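Local coordinates for Vlm2 (Streptomyces tsusimaensis, PDB 6ECC), which probably serves, through this thioesterase domain with an alpha/beta-hydrolase fold, to hydrolyse thioesters within a larger nonribosomal peptide synthetase that carries phosphopantetheine, at residues Pro39-Ala44 with Gly65-Val70. Residues are numbered along the deposited sequence; the frame is centred on the assembly and turned at random.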
loop_
_atom_site.group_PDB
_atom_site.type_symbol
_atom_site.label_atom_id
_atom_site.label_comp_id
_atom_site.label_asym_id
_atom_site.label_seq_id
_atom_site.Cartn_x
_atom_site.Cartn_y
_atom_site.Cartn_z
ATOM N N PRO A 39 12.585 -5.261 10.092
ATOM C CA PRO A 39 12.517 -5.038 8.637
ATOM C C PRO A 39 11.780 -3.761 8.300
ATOM O O PRO A 39 11.044 -3.212 9.118
ATOM C CB PRO A 39 11.728 -6.234 8.136
ATOM C CG PRO A 39 11.001 -6.718 9.295
ATOM C CD PRO A 39 11.803 -6.433 10.489
ATOM N N GLY A 40 11.978 -3.305 7.039
ATOM C CA GLY A 40 11.281 -2.127 6.558
ATOM C C GLY A 40 10.030 -2.487 5.817
ATOM O O GLY A 40 9.824 -3.651 5.458
ATOM N N ILE A 41 9.195 -1.478 5.575
ATOM C CA ILE A 41 8.083 -1.621 4.637
ATOM C C ILE A 41 8.017 -0.359 3.800
ATOM O O ILE A 41 8.152 0.765 4.334
ATOM C CB ILE A 41 6.719 -1.831 5.301
ATOM C CG1 ILE A 41 6.691 -2.934 6.333
ATOM C CG2 ILE A 41 5.633 -2.086 4.249
ATOM C CD1 ILE A 41 5.360 -2.889 7.150
ATOM N N VAL A 42 7.825 -0.530 2.477
ATOM C CA VAL A 42 7.461 0.566 1.575
ATOM C C VAL A 42 6.029 0.308 1.134
ATOM O O VAL A 42 5.775 -0.688 0.428
ATOM C CB VAL A 42 8.369 0.648 0.330
ATOM C CG1 VAL A 42 7.930 1.785 -0.592
ATOM C CG2 VAL A 42 9.840 0.888 0.754
ATOM N N PHE A 43 5.110 1.219 1.492
ATOM C CA PHE A 43 3.726 1.131 1.053
ATOM C C PHE A 43 3.464 1.911 -0.237
ATOM O O PHE A 43 3.855 3.081 -0.352
ATOM C CB PHE A 43 2.803 1.672 2.130
ATOM C CG PHE A 43 2.650 0.780 3.360
ATOM C CD1 PHE A 43 1.924 -0.363 3.240
ATOM C CD2 PHE A 43 3.220 1.100 4.569
ATOM C CE1 PHE A 43 1.778 -1.224 4.331
ATOM C CE2 PHE A 43 3.037 0.279 5.692
ATOM C CZ PHE A 43 2.301 -0.876 5.555
ATOM N N ALA A 44 2.792 1.283 -1.163
ATOM C CA ALA A 44 2.340 1.925 -2.403
ATOM C C ALA A 44 0.968 2.545 -2.178
ATOM O O ALA A 44 0.138 1.971 -1.438
ATOM C CB ALA A 44 2.254 0.921 -3.515
ATOM N N GLY A 65 11.472 -1.556 11.325
ATOM C CA GLY A 65 12.392 -0.432 11.372
ATOM C C GLY A 65 11.788 0.759 10.639
ATOM O O GLY A 65 11.017 1.534 11.190
ATOM N N GLU A 66 12.189 0.931 9.396
ATOM C CA GLU A 66 11.846 2.112 8.604
ATOM C C GLU A 66 10.577 1.815 7.824
ATOM O O GLU A 66 10.552 0.849 7.042
ATOM C CB GLU A 66 12.975 2.399 7.625
ATOM C CG GLU A 66 14.304 2.798 8.301
ATOM C CD GLU A 66 15.354 3.247 7.279
ATOM O OE1 GLU A 66 16.437 3.651 7.723
ATOM O OE2 GLU A 66 15.109 3.168 6.040
ATOM N N ILE A 67 9.555 2.666 7.976
ATOM C CA ILE A 67 8.306 2.506 7.224
ATOM C C ILE A 67 8.203 3.713 6.324
ATOM O O ILE A 67 8.178 4.844 6.817
ATOM C CB ILE A 67 7.078 2.455 8.148
ATOM C CG1 ILE A 67 7.157 1.357 9.224
ATOM C CG2 ILE A 67 5.845 2.243 7.300
ATOM C CD1 ILE A 67 7.076 0.010 8.653
ATOM N N HIS A 68 8.114 3.481 5.038
ATOM C CA HIS A 68 7.932 4.533 4.077
ATOM C C HIS A 68 6.656 4.322 3.283
ATOM O O HIS A 68 6.106 3.240 3.229
ATOM C CB HIS A 68 9.068 4.559 3.062
ATOM C CG HIS A 68 10.418 4.888 3.619
ATOM N ND1 HIS A 68 11.332 3.932 4.020
ATOM C CD2 HIS A 68 11.044 6.086 3.752
ATOM C CE1 HIS A 68 12.450 4.530 4.400
ATOM N NE2 HIS A 68 12.302 5.836 4.255
ATOM N N GLY A 69 6.179 5.402 2.672
ATOM C CA GLY A 69 5.138 5.303 1.646
ATOM C C GLY A 69 5.626 6.066 0.431
ATOM O O GLY A 69 6.439 6.968 0.554
ATOM N N VAL A 70 5.133 5.677 -0.748
ATOM C CA VAL A 70 5.403 6.413 -1.964
ATOM C C VAL A 70 4.212 7.316 -2.236
ATOM O O VAL A 70 3.049 6.870 -2.256
ATOM C CB VAL A 70 5.667 5.478 -3.160
ATOM C CG1 VAL A 70 5.914 6.340 -4.392
ATOM C CG2 VAL A 70 6.823 4.664 -2.857
#
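G65 gives its N-H to P39 O at 2.8 Å, the donor standing well above the carbonyl plane. It opens the parallel pairing of strands 40-43 and 67-70, neighbours in the central sheet of the alpha/beta-hydrolase fold; the axes of these short segments approach to 4.4 Å at 17°, and helix 55-60 completes the beta-alpha-beta unit. E66 contributes its backbone: its O accepts from I41 N in the carbonyl plane, while the carboxylate OE2 lies in the plane of the H68 ring at that ring's edge. I67, paired with I41, makes two of the three apolar side-chain contacts. Its CG1 stands beside the backbone N, and a second turn at chi2, -68°, brings CD1 alongside the I41 side chain, 3.7 Å from I41 CD1. The other branch, CG2, meets the edge of the F43 ring near its plane, 3.8 Å from F43 CE2, while I41 CG2 sits over the centre of one face of that ring, so one isoleucine methyl covers a face and another borders an edge. With an alanine here instead of I67, I41 CD1 and the CE2 edge of F43 would probably lose the methyls that pack on them, opening a gap between the two strands' side chains. F43 also stacks with Y54 and touches residues of a presumed nucleophile elbow, G109 to G113. H68 N bonds to I41 O at 2.8 Å, nearly straight at 172°, and H68 O takes F43 N just as straight. G69, opposite F43, brings its CA to 3.3 Å from F43 O in a CA-H...O contact. V70 N then donates to that same oxygen, and on the sheet face that carries V42 the pair closes with V70 CG2 at 3.8 Å from V42 CG1.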